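Local coordinates for protein DYNE8 (Micromonospora chersina, PDB 4AMM) that probably transfers malonyl extender units to the carrier protein, as the acyltransferase domain of the iterative polyketide synthase of dynemicin (enediyne) biosynthesis, at residues A[11-16]-A[73-78]; A[174-179]-A[329-334]; A[195-200]-A[296-301]; A[226-231]-A[259-264]; A[344-349]-A[382-387]. All coordinates share one frame; numbering follows the deposited sequence. Where two conformers were deposited one is given.

In the fold
From the N terminus, contact 1 closes the first loop, pinning the start of helix 13-27 to the end of helix 61-76 over the four-stranded antiparallel sheet. The chain then enters the central parallel sheet and opens a set of loops one within another. Contact 2 spans the longest of them, joining the turn after strand 171-174 to strand 331-332 and helix 333-339. Contact 3 closes inside it, between helix 191-206 and the loop before strand 305-306. Innermost is contact 4, which pairs the two helices of the small mixed-sheet subdomain. Contact 5 follows in series, laying helix 376-387 against strand 344-347, and no loops cross. Contacts 1 and 4 are farthest apart, their centres about 53 Å from each other.

Contact 1: A[11-16]-A[73-78]; sequences PDAAAL and GHLAEG
Ala13, Leu16 and Leu75 meet through methyl groups alone, with no ring or other flat group between them. The flat group nearby is the carboxylate of Asp12, turned back to its own helix: Ala15 N reaches Asp12 OD1 nearly along its C-O axis, at 3.0 Å, as an N-cap bond. Aspartate suits this position because its short carboxylate can accept from an amide of the first turn, which has no backbone partner there. The cap starts helix 13-27, whose first turn then offers Ala13 and Leu16, three residues apart, to the same neighbour. Leu75 comes across from the last turn of helix 61-76 and spreads its two methyls over them. Its CD1 lies 4.2 Å from Leu16 CD2, while its CD2 lies 4.5 Å from Ala13 CB, a looser touch. Both helices pack on the antiparallel sheet of strands 4-10, 52-58, 89-92 and 81-84, an alpha/beta layer like the linker next to the acyltransferase in related synthases; Leu91 of strand 89-92 touches both Leu16 and Leu75. The CG of Leu16 stands opposite the backbone N (chi1 -176°), which lets one of its methyls, CD2, point out to Leu75. Just beyond Leu75, helix 61-76 finishes in a Schellman motif. Its C-prime residue is Gly78, whose positive phi favours glycine, and Gly78 N bonds to Leu75 O at 2.9 Å.

Contact 2: A[174-179]-A[329-334]; sequences GHSLGE and GPVRFR
His175 and Val331 bury the most surface here, Phe333 about half as much, and the imidazole is the piece they share. Val331 CG1 sits over the centre of one face of the His175 ring, 3.7 Å from the ring centroid and only 9° off the normal, a well-centred CH-pi contact. The valine's other methyl, CG2, reaches Ser176 CB at 4.0 Å, so one beta-branched residue serves two neighbours. Phe333 arrives at the edge of the imidazole instead: its CD1 lies 3.7 Å from His175 CD2, with the two ring planes inclined at 49°. What carries the imidazole between these partners is a CG swung to the far side from the backbone N (chi1 -161°). Gly174, Ser176 and Gly178 fit the GxSxG nucleophile elbow between strand 171-174 and helix 178-185, and Ser176 has the strained positive phi expected of the nucleophile. Its OG hydrogen-bonds to His278 NE2, consistent with the Ser-His dyad of acyltransferases, and Gly329 O holds His278 by ND1. Helix 353-360 also packs on the His175 ring through Met353, Leu354 and Leu357, while NE2 bonds to Asn240 OD1. With an alanine here, Val331 CG1 would probably lose the flat surface it rests on and Asn240 OD1 its ring partner, giving Phe333 more freedom to move. Leaving Val331, the backbone passes through an inverse gamma turn centred on Arg332, which is also the N-cap of the next helix.

Contact 3: A[195-200]-A[296-301]; sequences LALARA and LPWRRP
Leu197, on helix 191-206 of the large alpha/beta subdomain, packs against Leu296 and Trp298, which flank an inverse gamma turn centred on Pro297. That turn, closed by Trp298 N to Leu296 O at 2.9 Å, brings the leucine and the indole round to the same side chain of the helix. The leucine of the helix can be followed outward. At the root, Leu197 CB touches Leu296 CD1 at 4.1 Å. From there CG points to the side opposite the backbone N (chi1 179°), sending the branch away from its helix toward the loop. Both methyls then lie near Leu296 CD1, with Leu197 CD1 at 4.2 Å and Leu197 CD2 at 4.1 Å, and CD2 alone goes on to the six-membered ring of the indole. A branched aliphatic chain suits the place, since its fork meets two hydrophobic groups at once. The leucine and tryptophan side chains cross at about a right angle, with the methyl approaching the six-membered ring obliquely. Trp298 also packs on Pro319, Val320 and Leu323 of helix 319-328, and its NE1 hydrogen-bonds to Ala293 O near the end of helix 283-294, so the indole N-H has a partner. Leu289 of that same helix packs on Leu197 as well. At the tip, Leu197 CD2 lies 3.8 Å from Trp298 CZ2 and 3.9 Å from CH2, nearly equidistant from the two ring carbons.

Contact 4: A[226-231]-A[259-264]; sequences RELAAG and EAARHA
Leu228 is the bump of this contact, and the hollow it fills is lined by Ala260, Ala261 and Ala264 on one side of a neighbouring helix. Its forked end spreads along the small residues. CD2 drops between two turns, 3.8 Å from Ala260 CB and 3.9 Å from Ala264 CB, with Ala260 O at 3.6 Å beneath it. CD1 turns the other way and rests 3.9 Å from Ala261 CB. Chi1 of -66° sets CG opposite the carbonyl carbon, directing the fork at the facing helix. The three alanines suit their places because methyls this short let the helices draw close: Leu228 CA and Ala260 CA are 5.8 Å apart. The helices, 222-229 and 251-264, belong to the small subdomain, whose strands 213-218, 235-241, 244-250 and 268-270 lie in the order 4-1-3-2 of a ferredoxin-like fold, as in other acyltransferases. A glycine in place of Leu228 is likely to open a gap over the three alanine methyls and take away the main apolar grip between the two helix ends. Ala260 has a further neighbour in the opposite backbone, its CB lying 3.9 Å from Leu228 O.

Contact 5: A[344-349]-A[382-387]; sequences LLVEVG and TAALFA
Leu344 and Val346, two residues apart on one strand and so on the same face of it, point at helix 376-387, where Ala384 and Leu385 receive them. Leu344 is modelled in two conformers, so its detail is less certain; in one of them CD2 lies 3.9 Å and CD1 4.0 Å from Ala384 CB. Val346 meets Leu385 aslant, with CG2 3.9 Å from Leu385 CD2 and 4.2 Å from Leu385 CG. That same CG2 also comes within 4.4 Å of Ala384 CB, a grazing touch that ties the two pairs into one patch. The valine presents CG2 because its CG1 takes the place opposite the backbone N (chi1 176°), putting the other methyl beside that nitrogen. Leu385 leaves the helix obliquely, and CG set opposite the carbonyl carbon (chi1 -72°) swings its branch down onto the valine. The strand is one of the parallel sheet at the heart of the acyltransferase, lying between strands 99-103 and 365-367. Helix 376-387, late in the domain, covers one side of it, running at 144° to the strand with short-segment axes 9.2 Å apart at closest. Beta-branched valine is at home in the strand, and the small Ala384 lets the helix approach where Leu344 is bulky. Phe90 of strand 89-92 touches both Leu344 and Ala384, and so brings the antiparallel sheet of the N-terminal part into the same buried layer. On the strand's other face, Glu347 turns to helix 353-360, where OE1 accepts from Ser355 N and OE2 from Leu354 N.

Contact 1: A[11-16]-A[73-78]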
# COMPACT_ATOMS: atom_id res chain seq x y z
N PRO A 11 -31.55 0.38 -0.85
CA PRO A 11 -31.71 1.76 -0.39
C PRO A 11 -31.45 2.00 1.07
O PRO A 11 -31.18 3.14 1.46
CB PRO A 11 -33.22 2.07 -0.71
CG PRO A 11 -33.54 1.20 -1.77
CD PRO A 11 -32.72 -0.10 -1.57
N ASP A 12 -31.53 1.00 1.93
CA ASP A 12 -31.29 1.20 3.35
C ASP A 12 -30.96 -0.15 3.98
O ASP A 12 -30.98 -1.17 3.30
CB ASP A 12 -32.51 1.88 4.07
CG ASP A 12 -33.81 1.18 3.83
OD1 ASP A 12 -33.94 -0.08 3.77
OD2 ASP A 12 -34.79 1.96 3.73
N ALA A 13 -30.72 -0.13 5.29
CA ALA A 13 -30.32 -1.38 5.97
C ALA A 13 -31.36 -2.48 5.92
O ALA A 13 -31.03 -3.66 5.76
CB ALA A 13 -29.96 -1.14 7.43
N ALA A 14 -32.62 -2.15 6.18
CA ALA A 14 -33.65 -3.18 6.08
C ALA A 14 -33.74 -3.86 4.73
O ALA A 14 -33.85 -5.07 4.63
CB ALA A 14 -35.06 -2.53 6.43
N ALA A 15 -33.66 -3.07 3.66
CA ALA A 15 -33.75 -3.58 2.32
C ALA A 15 -32.48 -4.40 1.99
O ALA A 15 -32.56 -5.39 1.25
CB ALA A 15 -33.93 -2.40 1.31
N LEU A 16 -31.33 -3.94 2.53
CA LEU A 16 -30.09 -4.73 2.27
C LEU A 16 -30.18 -6.05 2.98
O LEU A 16 -29.81 -7.07 2.37
CB LEU A 16 -28.88 -3.90 2.70
CG LEU A 16 -27.50 -4.59 2.39
CD1 LEU A 16 -27.39 -4.86 0.86
CD2 LEU A 16 -26.42 -3.75 3.02
N GLY A 73 -25.37 -11.04 10.12
CA GLY A 73 -25.28 -11.01 11.58
C GLY A 73 -25.00 -9.61 12.05
O GLY A 73 -25.56 -9.16 13.05
N HIS A 74 -24.09 -8.90 11.34
CA HIS A 74 -23.75 -7.55 11.64
C HIS A 74 -24.98 -6.64 11.55
O HIS A 74 -25.25 -5.84 12.49
CB HIS A 74 -22.66 -7.04 10.65
CG HIS A 74 -22.09 -5.68 10.99
ND1 HIS A 74 -22.36 -4.50 10.30
CD2 HIS A 74 -21.18 -5.35 11.93
CE1 HIS A 74 -21.67 -3.50 10.83
NE2 HIS A 74 -20.95 -3.99 11.83
N LEU A 75 -25.73 -6.73 10.44
CA LEU A 75 -26.91 -5.87 10.28
C LEU A 75 -27.92 -6.26 11.41
O LEU A 75 -28.63 -5.36 11.89
CB LEU A 75 -27.53 -6.09 8.90
CG LEU A 75 -26.69 -5.62 7.69
CD1 LEU A 75 -27.30 -6.11 6.40
CD2 LEU A 75 -26.63 -4.10 7.72
N ALA A 76 -28.01 -7.54 11.76
CA ALA A 76 -29.05 -7.98 12.76
C ALA A 76 -28.75 -7.36 14.13
O ALA A 76 -29.65 -7.14 14.94
CB ALA A 76 -29.08 -9.48 12.88
N GLU A 77 -27.50 -7.05 14.40
CA GLU A 77 -27.15 -6.46 15.67
C GLU A 77 -27.15 -4.95 15.59
O GLU A 77 -26.71 -4.28 16.53
CB GLU A 77 -25.81 -6.96 16.11
CG GLU A 77 -25.90 -8.42 16.36
CD GLU A 77 -24.56 -9.02 16.56
OE1 GLU A 77 -23.56 -8.25 16.60
OE2 GLU A 77 -24.53 -10.27 16.68
N GLY A 78 -27.68 -4.42 14.48
CA GLY A 78 -27.75 -2.99 14.23
C GLY A 78 -26.42 -2.39 13.72
O GLY A 78 -26.24 -1.18 13.75

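Contact 2: A[174-179]-A[329-334]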
# COMPACT_ATOMS: atom_id res chain seq x y z
N GLY A 174 2.97 7.97 -0.77
CA GLY A 174 3.88 6.96 -1.35
C GLY A 174 5.10 6.80 -0.45
O GLY A 174 5.64 7.79 0.06
N HIS A 175 5.49 5.54 -0.24
CA HIS A 175 6.69 5.19 0.60
C HIS A 175 7.93 5.18 -0.27
O HIS A 175 8.09 4.34 -1.13
CB HIS A 175 6.42 3.79 1.16
CG HIS A 175 7.26 3.43 2.36
ND1 HIS A 175 8.61 3.09 2.24
CD2 HIS A 175 6.92 3.25 3.68
CE1 HIS A 175 9.04 2.75 3.44
NE2 HIS A 175 8.06 2.85 4.33
N SER A 176 8.81 6.16 -0.00
CA SER A 176 10.11 6.23 -0.74
C SER A 176 9.79 6.26 -2.26
O SER A 176 9.19 7.27 -2.75
CB SER A 176 11.04 5.11 -0.31
OG SER A 176 12.29 5.43 -0.98
N LEU A 177 10.20 5.29 -3.04
CA LEU A 177 9.90 5.19 -4.45
C LEU A 177 8.43 5.51 -4.76
O LEU A 177 8.11 6.11 -5.81
CB LEU A 177 10.23 3.76 -4.95
CG LEU A 177 9.84 3.44 -6.39
CD1 LEU A 177 10.60 4.33 -7.41
CD2 LEU A 177 10.08 1.97 -6.62
N GLY A 178 7.53 5.00 -3.92
CA GLY A 178 6.09 5.22 -4.20
C GLY A 178 5.69 6.68 -4.24
O GLY A 178 4.61 6.93 -4.83
N GLU A 179 6.44 7.59 -3.67
CA GLU A 179 6.05 9.01 -3.78
C GLU A 179 6.03 9.39 -5.25
O GLU A 179 5.27 10.27 -5.63
CB GLU A 179 7.02 9.85 -3.01
CG GLU A 179 6.51 11.34 -2.86
CD GLU A 179 6.67 11.87 -1.46
OE1 GLU A 179 6.51 11.13 -0.47
OE2 GLU A 179 6.88 13.12 -1.29
N GLY A 329 17.48 11.65 3.33
CA GLY A 329 16.68 11.80 4.54
C GLY A 329 15.81 10.57 4.85
O GLY A 329 15.64 9.67 4.00
N PRO A 330 15.14 10.62 6.01
CA PRO A 330 14.33 9.43 6.41
C PRO A 330 13.00 9.40 5.68
O PRO A 330 12.47 10.44 5.26
CB PRO A 330 14.11 9.64 7.89
CG PRO A 330 14.13 11.16 8.02
CD PRO A 330 15.31 11.58 7.11
N VAL A 331 12.42 8.25 5.57
CA VAL A 331 11.06 8.03 5.05
C VAL A 331 10.11 8.21 6.20
O VAL A 331 10.08 7.48 7.22
CB VAL A 331 10.87 6.60 4.50
CG1 VAL A 331 9.39 6.39 4.02
CG2 VAL A 331 11.84 6.31 3.40
N ARG A 332 9.28 9.25 6.11
CA ARG A 332 8.34 9.64 7.19
C ARG A 332 7.02 9.03 7.00
O ARG A 332 5.96 9.73 6.83
CB ARG A 332 8.26 11.20 7.18
CG ARG A 332 9.68 11.80 7.48
CD ARG A 332 9.56 13.34 7.75
NE ARG A 332 10.87 13.80 8.21
CZ ARG A 332 11.39 13.50 9.40
NH1 ARG A 332 10.69 12.89 10.32
NH2 ARG A 332 12.63 13.86 9.69
N PHE A 333 6.94 7.69 7.01
CA PHE A 333 5.65 7.04 6.75
C PHE A 333 4.76 7.17 7.95
O PHE A 333 3.56 7.44 7.69
CB PHE A 333 5.94 5.54 6.55
CG PHE A 333 4.67 4.74 6.37
CD1 PHE A 333 3.95 4.79 5.16
CD2 PHE A 333 4.19 3.92 7.37
CE1 PHE A 333 2.77 3.98 4.99
CE2 PHE A 333 3.00 3.17 7.23
CZ PHE A 333 2.30 3.20 6.03
N ARG A 334 5.20 7.09 9.17
CA ARG A 334 4.30 7.26 10.31
C ARG A 334 3.63 8.61 10.24
O ARG A 334 2.36 8.72 10.42
CB ARG A 334 5.14 7.15 11.59
CG ARG A 334 4.30 7.42 12.88
CD ARG A 334 5.25 7.36 14.11
NE ARG A 334 6.27 8.35 14.01
CZ ARG A 334 6.16 9.64 14.30
NH1 ARG A 334 5.01 10.10 14.87
NH2 ARG A 334 7.16 10.50 14.16

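Contact 3: A[195-200]-A[296-301]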
# COMPACT_ATOMS: atom_id res chain seq x y z
N LEU A 195 7.73 6.71 -15.19
CA LEU A 195 8.49 5.48 -15.39
C LEU A 195 9.91 5.80 -15.80
O LEU A 195 10.82 5.11 -15.27
CB LEU A 195 7.74 4.61 -16.43
CG LEU A 195 8.43 3.33 -16.71
CD1 LEU A 195 8.47 2.38 -15.49
CD2 LEU A 195 7.81 2.58 -17.91
N ALA A 196 10.15 6.77 -16.68
CA ALA A 196 11.47 7.12 -17.06
C ALA A 196 12.28 7.61 -15.83
O ALA A 196 13.45 7.23 -15.67
CB ALA A 196 11.43 8.16 -18.21
N LEU A 197 11.67 8.40 -14.97
CA LEU A 197 12.35 8.88 -13.79
C LEU A 197 12.63 7.71 -12.84
O LEU A 197 13.71 7.69 -12.22
CB LEU A 197 11.52 9.95 -13.08
CG LEU A 197 12.10 10.54 -11.82
CD1 LEU A 197 13.44 11.22 -12.10
CD2 LEU A 197 11.09 11.49 -11.24
N ALA A 198 11.72 6.79 -12.72
CA ALA A 198 11.99 5.57 -11.90
C ALA A 198 13.20 4.78 -12.40
O ALA A 198 13.93 4.29 -11.61
CB ALA A 198 10.76 4.68 -11.81
N ARG A 199 13.38 4.66 -13.71
CA ARG A 199 14.52 3.91 -14.28
C ARG A 199 15.76 4.73 -13.88
O ARG A 199 16.74 4.14 -13.45
CB ARG A 199 14.41 3.91 -15.81
CG ARG A 199 13.36 3.09 -16.38
CD ARG A 199 13.56 2.96 -17.96
NE ARG A 199 12.41 2.21 -18.45
CZ ARG A 199 12.21 0.92 -18.19
NH1 ARG A 199 13.12 0.23 -17.49
NH2 ARG A 199 11.11 0.32 -18.66
N ALA A 200 15.75 6.04 -13.99
CA ALA A 200 16.96 6.80 -13.66
C ALA A 200 17.28 6.68 -12.16
O ALA A 200 18.47 6.62 -11.77
CB ALA A 200 16.76 8.29 -14.10
N LEU A 296 12.47 17.47 -16.38
CA LEU A 296 11.08 17.02 -16.64
C LEU A 296 10.10 18.15 -16.46
O LEU A 296 10.27 19.03 -15.63
CB LEU A 296 10.66 15.86 -15.66
CG LEU A 296 11.60 14.70 -15.83
CD1 LEU A 296 11.34 13.72 -14.70
CD2 LEU A 296 11.49 14.05 -17.14
N PRO A 297 8.98 18.06 -17.19
CA PRO A 297 7.96 19.13 -17.17
C PRO A 297 6.98 18.99 -15.97
O PRO A 297 5.76 18.80 -16.15
CB PRO A 297 7.25 18.91 -18.51
CG PRO A 297 7.23 17.38 -18.65
CD PRO A 297 8.63 16.96 -18.09
N TRP A 298 7.50 19.15 -14.78
CA TRP A 298 6.66 19.06 -13.56
C TRP A 298 5.49 19.99 -13.49
O TRP A 298 5.64 21.19 -13.89
CB TRP A 298 7.52 19.36 -12.30
CG TRP A 298 8.60 18.32 -12.08
CD1 TRP A 298 9.92 18.40 -12.46
CD2 TRP A 298 8.44 17.06 -11.43
NE1 TRP A 298 10.59 17.25 -12.13
CE2 TRP A 298 9.70 16.41 -11.50
CE3 TRP A 298 7.34 16.40 -10.88
CZ2 TRP A 298 9.91 15.14 -10.96
CZ3 TRP A 298 7.54 15.11 -10.36
CH2 TRP A 298 8.81 14.50 -10.38
N ARG A 299 4.34 19.51 -13.03
CA ARG A 299 3.18 20.38 -12.73
C ARG A 299 2.85 20.32 -11.25
O ARG A 299 3.20 19.35 -10.57
CB ARG A 299 1.97 19.94 -13.57
CG ARG A 299 2.27 19.76 -15.08
CD ARG A 299 1.04 19.75 -15.98
NE ARG A 299 1.44 19.51 -17.38
CZ ARG A 299 0.60 19.38 -18.42
NH1 ARG A 299 -0.72 19.48 -18.25
NH2 ARG A 299 1.09 19.16 -19.64
N ARG A 300 2.14 21.32 -10.77
CA ARG A 300 1.63 21.32 -9.44
C ARG A 300 0.68 20.12 -9.25
O ARG A 300 -0.16 19.89 -10.12
CB ARG A 300 0.83 22.61 -9.24
CG ARG A 300 0.48 22.84 -7.79
CD ARG A 300 0.03 24.31 -7.52
NE ARG A 300 0.03 24.66 -6.09
CZ ARG A 300 -0.96 24.38 -5.24
NH1 ARG A 300 -2.05 23.72 -5.67
NH2 ARG A 300 -0.87 24.75 -3.96
N PRO A 301 0.82 19.37 -8.13
CA PRO A 301 -0.17 18.31 -7.88
C PRO A 301 -1.56 18.86 -7.71
O PRO A 301 -1.73 19.93 -7.07
CB PRO A 301 0.27 17.72 -6.53
CG PRO A 301 1.72 17.96 -6.45
CD PRO A 301 1.93 19.32 -7.16

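Contact 4: A[226-231]-A[259-264]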
# COMPACT_ATOMS: atom_id res chain seq x y z
N ARG A 226 16.42 6.31 18.06
CA ARG A 226 17.39 7.39 18.16
C ARG A 226 18.23 7.26 19.36
O ARG A 226 19.42 7.59 19.33
CB ARG A 226 16.63 8.76 18.15
CG ARG A 226 16.14 9.11 16.75
CD ARG A 226 16.96 10.33 16.18
NE ARG A 226 16.74 10.55 14.76
CZ ARG A 226 15.66 11.10 14.22
NH1 ARG A 226 14.62 11.51 14.99
NH2 ARG A 226 15.62 11.23 12.88
N GLU A 227 17.70 6.73 20.47
CA GLU A 227 18.57 6.43 21.64
C GLU A 227 19.60 5.32 21.33
O GLU A 227 20.78 5.49 21.64
CB GLU A 227 17.68 6.02 22.81
CG GLU A 227 18.47 5.77 24.12
CD GLU A 227 17.63 5.05 25.17
OE1 GLU A 227 16.84 5.74 25.84
OE2 GLU A 227 17.75 3.80 25.33
N LEU A 228 19.18 4.26 20.64
CA LEU A 228 20.12 3.20 20.29
C LEU A 228 21.18 3.68 19.31
O LEU A 228 22.36 3.25 19.36
CB LEU A 228 19.40 1.98 19.66
CG LEU A 228 18.44 1.19 20.55
CD1 LEU A 228 17.67 0.09 19.79
CD2 LEU A 228 19.23 0.51 21.67
N ALA A 229 20.79 4.55 18.38
CA ALA A 229 21.69 5.01 17.34
C ALA A 229 22.60 6.15 17.78
O ALA A 229 23.57 6.48 17.06
CB ALA A 229 20.90 5.46 16.10
N ALA A 230 22.32 6.78 18.92
CA ALA A 230 23.03 8.00 19.32
C ALA A 230 24.51 7.74 19.51
O ALA A 230 24.88 6.78 20.20
CB ALA A 230 22.39 8.62 20.56
N GLY A 231 25.34 8.47 18.79
CA GLY A 231 26.79 8.36 18.90
C GLY A 231 27.35 7.20 18.05
O GLY A 231 28.57 7.00 18.00
N GLU A 259 24.57 -4.13 18.90
CA GLU A 259 25.06 -4.33 20.28
C GLU A 259 24.18 -3.63 21.25
O GLU A 259 23.78 -4.19 22.26
CB GLU A 259 26.44 -3.70 20.50
CG GLU A 259 27.56 -4.52 19.93
CD GLU A 259 28.87 -3.72 20.05
OE1 GLU A 259 29.11 -3.17 21.17
OE2 GLU A 259 29.52 -3.59 19.01
N ALA A 260 23.90 -2.33 21.00
CA ALA A 260 23.06 -1.53 21.87
C ALA A 260 21.68 -2.13 22.00
O ALA A 260 21.11 -2.16 23.08
CB ALA A 260 22.96 -0.03 21.42
N ALA A 261 21.13 -2.60 20.89
CA ALA A 261 19.78 -3.13 20.88
C ALA A 261 19.74 -4.41 21.73
O ALA A 261 18.81 -4.56 22.54
CB ALA A 261 19.32 -3.41 19.45
N ARG A 262 20.74 -5.28 21.60
CA ARG A 262 20.75 -6.47 22.44
C ARG A 262 20.84 -6.14 23.93
O ARG A 262 20.10 -6.74 24.73
CB ARG A 262 21.86 -7.42 22.02
CG ARG A 262 21.58 -8.17 20.77
CD ARG A 262 22.57 -9.33 20.56
NE ARG A 262 23.96 -8.88 20.61
CZ ARG A 262 24.63 -8.41 19.57
NH1 ARG A 262 24.06 -8.33 18.37
NH2 ARG A 262 25.87 -8.02 19.74
N HIS A 263 21.63 -5.12 24.29
CA HIS A 263 21.75 -4.70 25.70
C HIS A 263 20.45 -4.12 26.25
O HIS A 263 20.07 -4.35 27.43
CB HIS A 263 22.85 -3.67 25.88
CG HIS A 263 24.21 -4.15 25.43
ND1 HIS A 263 24.47 -5.47 25.09
CD2 HIS A 263 25.38 -3.48 25.27
CE1 HIS A 263 25.74 -5.59 24.73
NE2 HIS A 263 26.32 -4.40 24.85
N ALA A 264 19.71 -3.42 25.41
CA ALA A 264 18.47 -2.79 25.79
C ALA A 264 17.28 -3.75 25.72
O ALA A 264 16.15 -3.39 26.08
CB ALA A 264 18.23 -1.53 24.88

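Contact 5: A[344-349]-A[382-387]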
# COMPACT_ATOMS: atom_id res chain seq x y z
N LEU A 344 -10.50 3.86 5.31
CA LEU A 344 -9.98 2.71 4.67
C LEU A 344 -8.85 3.16 3.71
O LEU A 344 -8.91 4.20 3.07
CB LEU A 344 -11.18 2.02 4.00
CG LEU A 344 -10.98 0.74 3.26
CD1 LEU A 344 -12.32 0.08 3.26
CD2 LEU A 344 -10.52 1.11 1.84
N LEU A 345 -7.78 2.35 3.63
CA LEU A 345 -6.67 2.66 2.73
C LEU A 345 -6.60 1.56 1.69
O LEU A 345 -6.74 0.37 2.04
CB LEU A 345 -5.37 2.68 3.55
CG LEU A 345 -5.35 3.77 4.57
CD1 LEU A 345 -4.37 3.54 5.66
CD2 LEU A 345 -5.10 5.11 3.89
N VAL A 346 -6.34 1.88 0.45
CA VAL A 346 -6.16 0.91 -0.59
C VAL A 346 -4.78 1.09 -1.18
O VAL A 346 -4.39 2.20 -1.61
CB VAL A 346 -7.25 1.12 -1.73
CG1 VAL A 346 -6.95 0.14 -2.88
CG2 VAL A 346 -8.63 0.84 -1.10
N GLU A 347 -3.99 0.03 -1.13
CA GLU A 347 -2.64 0.05 -1.75
C GLU A 347 -2.70 -0.22 -3.24
O GLU A 347 -3.39 -1.17 -3.70
CB GLU A 347 -1.78 -0.98 -0.97
CG GLU A 347 -0.33 -1.08 -1.46
CD GLU A 347 0.51 -2.02 -0.59
OE1 GLU A 347 -0.04 -2.69 0.30
OE2 GLU A 347 1.71 -1.91 -0.71
N VAL A 348 -2.01 0.66 -3.98
CA VAL A 348 -2.05 0.65 -5.48
C VAL A 348 -0.66 0.33 -6.07
O VAL A 348 0.17 1.19 -6.32
CB VAL A 348 -2.46 2.07 -5.93
CG1 VAL A 348 -2.72 2.16 -7.47
CG2 VAL A 348 -3.76 2.52 -5.24
N GLY A 349 -0.39 -0.96 -6.22
CA GLY A 349 0.99 -1.30 -6.58
C GLY A 349 1.02 -2.74 -6.31
O GLY A 349 0.02 -3.41 -5.92
N THR A 382 -11.03 -3.95 -5.01
CA THR A 382 -12.16 -3.34 -5.72
C THR A 382 -13.39 -3.45 -4.84
O THR A 382 -14.23 -2.52 -4.79
CB THR A 382 -12.37 -3.99 -7.07
OG1 THR A 382 -11.14 -3.86 -7.83
CG2 THR A 382 -13.43 -3.27 -7.86
N ALA A 383 -13.55 -4.54 -4.06
CA ALA A 383 -14.68 -4.66 -3.12
C ALA A 383 -14.57 -3.54 -2.11
O ALA A 383 -15.63 -2.92 -1.76
CB ALA A 383 -14.60 -6.05 -2.36
N ALA A 384 -13.41 -3.21 -1.56
CA ALA A 384 -13.24 -2.17 -0.61
C ALA A 384 -13.66 -0.83 -1.24
O ALA A 384 -14.39 -0.05 -0.60
CB ALA A 384 -11.77 -2.08 -0.10
N LEU A 385 -13.16 -0.52 -2.46
CA LEU A 385 -13.50 0.78 -3.11
C LEU A 385 -15.00 0.81 -3.27
O LEU A 385 -15.59 1.94 -3.11
CB LEU A 385 -12.81 0.81 -4.42
CG LEU A 385 -11.27 0.99 -4.36
CD1 LEU A 385 -10.61 0.80 -5.68
CD2 LEU A 385 -10.91 2.40 -3.88
N PHE A 386 -15.66 -0.25 -3.69
CA PHE A 386 -17.11 -0.20 -3.95
C PHE A 386 -17.85 -0.01 -2.67
O PHE A 386 -18.70 0.88 -2.53
CB PHE A 386 -17.58 -1.45 -4.73
CG PHE A 386 -19.07 -1.46 -4.99
CD1 PHE A 386 -19.54 -0.80 -6.13
CD2 PHE A 386 -19.93 -2.04 -4.10
CE1 PHE A 386 -20.93 -0.76 -6.37
CE2 PHE A 386 -21.30 -1.98 -4.31
CZ PHE A 386 -21.81 -1.36 -5.49
N ALA A 387 -17.60 -0.80 -1.62
CA ALA A 387 -18.39 -0.73 -0.40
C ALA A 387 -18.19 0.62 0.23
O ALA A 387 -19.16 1.17 0.81
CB ALA A 387 -18.03 -1.86 0.55